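Local coordinates for protein hypoxanthine phosphoribosyltransferase (Leishmania donovani, PDB 7CMJ) that converts hypoxanthine and guanine to IMP and GMP in purine salvage by transferring the phosphoribosyl group of 5-phosphoribosylpyrophosphate onto the base, at residues N118-V124 / P146-V152. Sequence-based numbering, arbitrary orientation.
Sequences NRHILIV and PASLKTV
His120 and Ser148, a bridging pair near the start of two parallel strands, join side chain to side chain: ND1 of His120 lies 2.9 Å from OG of Ser148, near the plane of the ring, and either atom could be the donor. Serine suits this place because its OG, one bond from CB and set between the backbone N and the carbonyl carbon (chi1 86°), is close enough to meet ND1, while the methyl of Ala147 packs over one face of the same imidazole in a CH-pi contact. The parallel backbone pattern starts at Arg119 O, which accepts from Ser148 N at 3.2 Å. Ile121 N then donates to Ser148 O and Ile121 O accepts from Lys150 N at 2.9 Å; Ile123 repeats the scheme with Lys150 O and Val152 N. On one face, Ile121 and Ile123 converge on CD1 of Leu149, which is 3.8 Å from CG1 of Ile123. Ile121 also reaches CB of Pro146 with its CD1, at 3.5 Å. On the face of His120, Leu122 crosses Val152 at about a right angle, CD2 to CG1 at 3.8 Å, and CG2 of Val124 touches the same CG1 at 3.7 Å. Helix 131-142, the crossover of this beta-alpha-beta unit, covers the isoleucine face through Met138, Met141 and Leu142, whereas Phe71, Thr72 and Leu75 of helix 69-81 meet the valines. Strand 120-125 ends at Glu125, which with Asp126 binds a barium ion. Five regular backbone bonds thus fix the register of two neighbouring strands inside the phosphoribosyltransferase sheet, and beta-branched isoleucine and valine, suited to extended chains, turn apolar branches to the helices.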
ATOM      1  N   ASN A 118      -3.913 -16.337  15.701  1.00 45.90           N
ATOM      2  CA  ASN A 118      -4.513 -17.604  16.110  1.00 48.08           C
ATOM      3  C   ASN A 118      -5.495 -18.148  15.068  1.00 50.96           C
ATOM      4  O   ASN A 118      -6.574 -18.649  15.398  1.00 47.83           O
ATOM      5  CB  ASN A 118      -5.187 -17.467  17.465  1.00 46.37           C
ATOM      6  CG  ASN A 118      -5.358 -18.795  18.138  1.00 56.60           C
ATOM      7  OD1 ASN A 118      -4.394 -19.541  18.291  1.00 67.96           O
ATOM      8  ND2 ASN A 118      -6.587 -19.110  18.540  1.00 53.04           N
ATOM      9  N   ARG A 119      -5.114 -18.052  13.798  1.00 45.81           N
ATOM     10  CA  ARG A 119      -5.881 -18.611  12.698  1.00 46.60           C
ATOM     11  C   ARG A 119      -4.996 -19.549  11.893  1.00 53.51           C
ATOM     12  O   ARG A 119      -3.763 -19.499  11.976  1.00 57.50           O
ATOM     13  CB  ARG A 119      -6.431 -17.522  11.782  1.00 45.44           C
ATOM     14  CG  ARG A 119      -7.305 -16.534  12.492  1.00 40.87           C
ATOM     15  CD  ARG A 119      -8.678 -17.133  12.572  1.00 56.17           C
ATOM     16  NE  ARG A 119      -9.202 -17.102  13.921  1.00 70.63           N
ATOM     17  CZ  ARG A 119      -9.958 -16.118  14.386  1.00 83.34           C
ATOM     18  NH1 ARG A 119     -10.269 -15.093  13.598  1.00 77.68           N
ATOM     19  NH2 ARG A 119     -10.383 -16.155  15.641  1.00 92.65           N
ATOM     20  N   HIS A 120      -5.639 -20.406  11.107  1.00 47.53           N
ATOM     21  CA  HIS A 120      -4.918 -21.338  10.257  1.00 42.77           C
ATOM     22  C   HIS A 120      -4.801 -20.746   8.861  1.00 36.62           C
ATOM     23  O   HIS A 120      -5.810 -20.488   8.194  1.00 36.08           O
ATOM     24  CB  HIS A 120      -5.585 -22.709  10.232  1.00 36.87           C
ATOM     25  CG  HIS A 120      -5.795 -23.308  11.590  1.00 43.44           C
ATOM     26  ND1 HIS A 120      -4.774 -23.872  12.329  1.00 45.95           N
ATOM     27  CD2 HIS A 120      -6.921 -23.470  12.326  1.00 45.43           C
ATOM     28  CE1 HIS A 120      -5.257 -24.333  13.470  1.00 43.45           C
ATOM     29  NE2 HIS A 120      -6.559 -24.107  13.491  1.00 49.44           N
ATOM     30  N   ILE A 121      -3.568 -20.549   8.416  1.00 36.17           N
ATOM     31  CA  ILE A 121      -3.294 -19.875   7.157  1.00 37.87           C
ATOM     32  C   ILE A 121      -2.639 -20.842   6.194  1.00 34.54           C
ATOM     33  O   ILE A 121      -1.732 -21.601   6.565  1.00 45.55           O
ATOM     34  CB  ILE A 121      -2.380 -18.655   7.346  1.00 47.49           C
ATOM     35  CG1 ILE A 121      -2.954 -17.707   8.389  1.00 43.13           C
ATOM     36  CG2 ILE A 121      -2.134 -17.977   5.992  1.00 47.02           C
ATOM     37  CD1 ILE A 121      -1.964 -16.682   8.744  1.00 50.20           C
ATOM     38  N   LEU A 122      -3.077 -20.788   4.952  1.00 36.93           N
ATOM     39  CA  LEU A 122      -2.457 -21.513   3.860  1.00 35.98           C
ATOM     40  C   LEU A 122      -1.972 -20.487   2.845  1.00 39.67           C
ATOM     41  O   LEU A 122      -2.782 -19.780   2.239  1.00 35.98           O
ATOM     42  CB  LEU A 122      -3.449 -22.490   3.246  1.00 38.38           C
ATOM     43  CG  LEU A 122      -2.862 -23.578   2.355  1.00 48.67           C
ATOM     44  CD1 LEU A 122      -1.860 -24.381   3.156  1.00 49.25           C
ATOM     45  CD2 LEU A 122      -3.993 -24.470   1.812  1.00 40.29           C
ATOM     46  N   ILE A 123      -0.655 -20.371   2.690  1.00 41.51           N
ATOM     47  CA  ILE A 123      -0.083 -19.500   1.667  1.00 41.50           C
ATOM     48  C   ILE A 123      -0.288 -20.173   0.315  1.00 41.04           C
ATOM     49  O   ILE A 123       0.144 -21.315   0.111  1.00 40.44           O
ATOM     50  CB  ILE A 123       1.406 -19.226   1.931  1.00 38.92           C
ATOM     51  CG1 ILE A 123       1.590 -18.464   3.239  1.00 37.03           C
ATOM     52  CG2 ILE A 123       2.021 -18.445   0.784  1.00 32.26           C
ATOM     53  CD1 ILE A 123       3.040 -18.204   3.593  1.00 31.89           C
ATOM     54  N   VAL A 124      -0.956 -19.478  -0.604  1.00 28.49           N
ATOM     55  CA  VAL A 124      -1.269 -20.026  -1.919  1.00 30.38           C
ATOM     56  C   VAL A 124      -0.276 -19.493  -2.942  1.00 29.64           C
ATOM     57  O   VAL A 124      -0.202 -18.284  -3.187  1.00 33.36           O
ATOM     58  CB  VAL A 124      -2.704 -19.709  -2.341  1.00 30.11           C
ATOM     59  CG1 VAL A 124      -2.955 -20.257  -3.753  1.00 28.02           C
ATOM     60  CG2 VAL A 124      -3.673 -20.297  -1.334  1.00 28.15           C
ATOM     61  N   PRO A 146      -0.043 -16.736  13.758  1.00 37.91           N
ATOM     62  CA  PRO A 146      -1.170 -17.595  13.375  1.00 44.99           C
ATOM     63  C   PRO A 146      -1.177 -18.892  14.171  1.00 47.59           C
ATOM     64  O   PRO A 146      -0.166 -19.321  14.736  1.00 53.80           O
ATOM     65  CB  PRO A 146      -0.921 -17.864  11.889  1.00 38.64           C
ATOM     66  CG  PRO A 146       0.553 -17.840  11.765  1.00 36.23           C
ATOM     67  CD  PRO A 146       1.038 -16.784  12.757  1.00 38.15           C
ATOM     68  N   ALA A 147      -2.352 -19.518  14.213  1.00 45.61           N
ATOM     69  CA  ALA A 147      -2.469 -20.806  14.890  1.00 48.66           C
ATOM     70  C   ALA A 147      -1.694 -21.883  14.142  1.00 49.65           C
ATOM     71  O   ALA A 147      -1.034 -22.729  14.767  1.00 45.60           O
ATOM     72  CB  ALA A 147      -3.940 -21.197  15.044  1.00 42.39           C
ATOM     73  N   SER A 148      -1.752 -21.859  12.808  1.00 43.46           N
ATOM     74  CA  SER A 148      -0.967 -22.745  11.958  1.00 39.12           C
ATOM     75  C   SER A 148      -0.574 -21.988  10.701  1.00 43.28           C
ATOM     76  O   SER A 148      -1.275 -21.066  10.262  1.00 44.40           O
ATOM     77  CB  SER A 148      -1.744 -24.013  11.566  1.00 41.86           C
ATOM     78  OG  SER A 148      -2.554 -23.811  10.395  1.00 44.91           O
ATOM     79  N   LEU A 149       0.540 -22.401  10.098  1.00 38.19           N
ATOM     80  CA  LEU A 149       0.948 -21.862   8.804  1.00 39.53           C
ATOM     81  C   LEU A 149       1.417 -23.002   7.910  1.00 44.62           C
ATOM     82  O   LEU A 149       2.392 -23.683   8.239  1.00 45.69           O
ATOM     83  CB  LEU A 149       2.046 -20.809   8.971  1.00 39.30           C
ATOM     84  CG  LEU A 149       2.624 -20.231   7.677  1.00 45.22           C
ATOM     85  CD1 LEU A 149       1.525 -19.538   6.859  1.00 45.33           C
ATOM     86  CD2 LEU A 149       3.801 -19.286   7.963  1.00 38.07           C
ATOM     87  N   LYS A 150       0.721 -23.217   6.787  1.00 48.81           N
ATOM     88  CA  LYS A 150       1.126 -24.182   5.765  1.00 49.79           C
ATOM     89  C   LYS A 150       1.120 -23.506   4.397  1.00 46.19           C
ATOM     90  O   LYS A 150       0.565 -22.416   4.221  1.00 53.69           O
ATOM     91  CB  LYS A 150       0.215 -25.421   5.759  1.00 45.24           C
ATOM     92  CG  LYS A 150       0.229 -26.240   7.046  1.00 50.92           C
ATOM     93  CD  LYS A 150       1.537 -26.988   7.207  1.00 65.35           C
ATOM     94  CE  LYS A 150       1.797 -27.398   8.657  1.00 79.44           C
ATOM     95  NZ  LYS A 150       1.007 -28.592   9.090  1.00 84.73           N
ATOM     96  N   THR A 151       1.740 -24.159   3.414  1.00 37.27           N
ATOM     97  CA  THR A 151       1.798 -23.635   2.052  1.00 47.74           C
ATOM     98  C   THR A 151       1.246 -24.648   1.047  1.00 47.99           C
ATOM     99  O   THR A 151       1.424 -25.865   1.205  1.00 38.85           O
ATOM    100  CB  THR A 151       3.235 -23.272   1.642  1.00 56.56           C
ATOM    101  OG1 THR A 151       4.014 -24.474   1.522  1.00 55.90           O
ATOM    102  CG2 THR A 151       3.882 -22.341   2.664  1.00 59.06           C
ATOM    103  N   VAL A 152       0.590 -24.140   0.003  1.00 38.34           N
ATOM    104  CA  VAL A 152       0.131 -24.965  -1.107  1.00 37.39           C
ATOM    105  C   VAL A 152       0.695 -24.377  -2.391  1.00 39.07           C
ATOM    106  O   VAL A 152       0.523 -23.183  -2.667  1.00 39.89           O
ATOM    107  CB  VAL A 152      -1.404 -25.065  -1.180  1.00 37.28           C
ATOM    108  CG1 VAL A 152      -2.055 -23.677  -1.382  1.00 33.20           C
ATOM    109  CG2 VAL A 152      -1.802 -26.020  -2.305  1.00 36.98           C
TER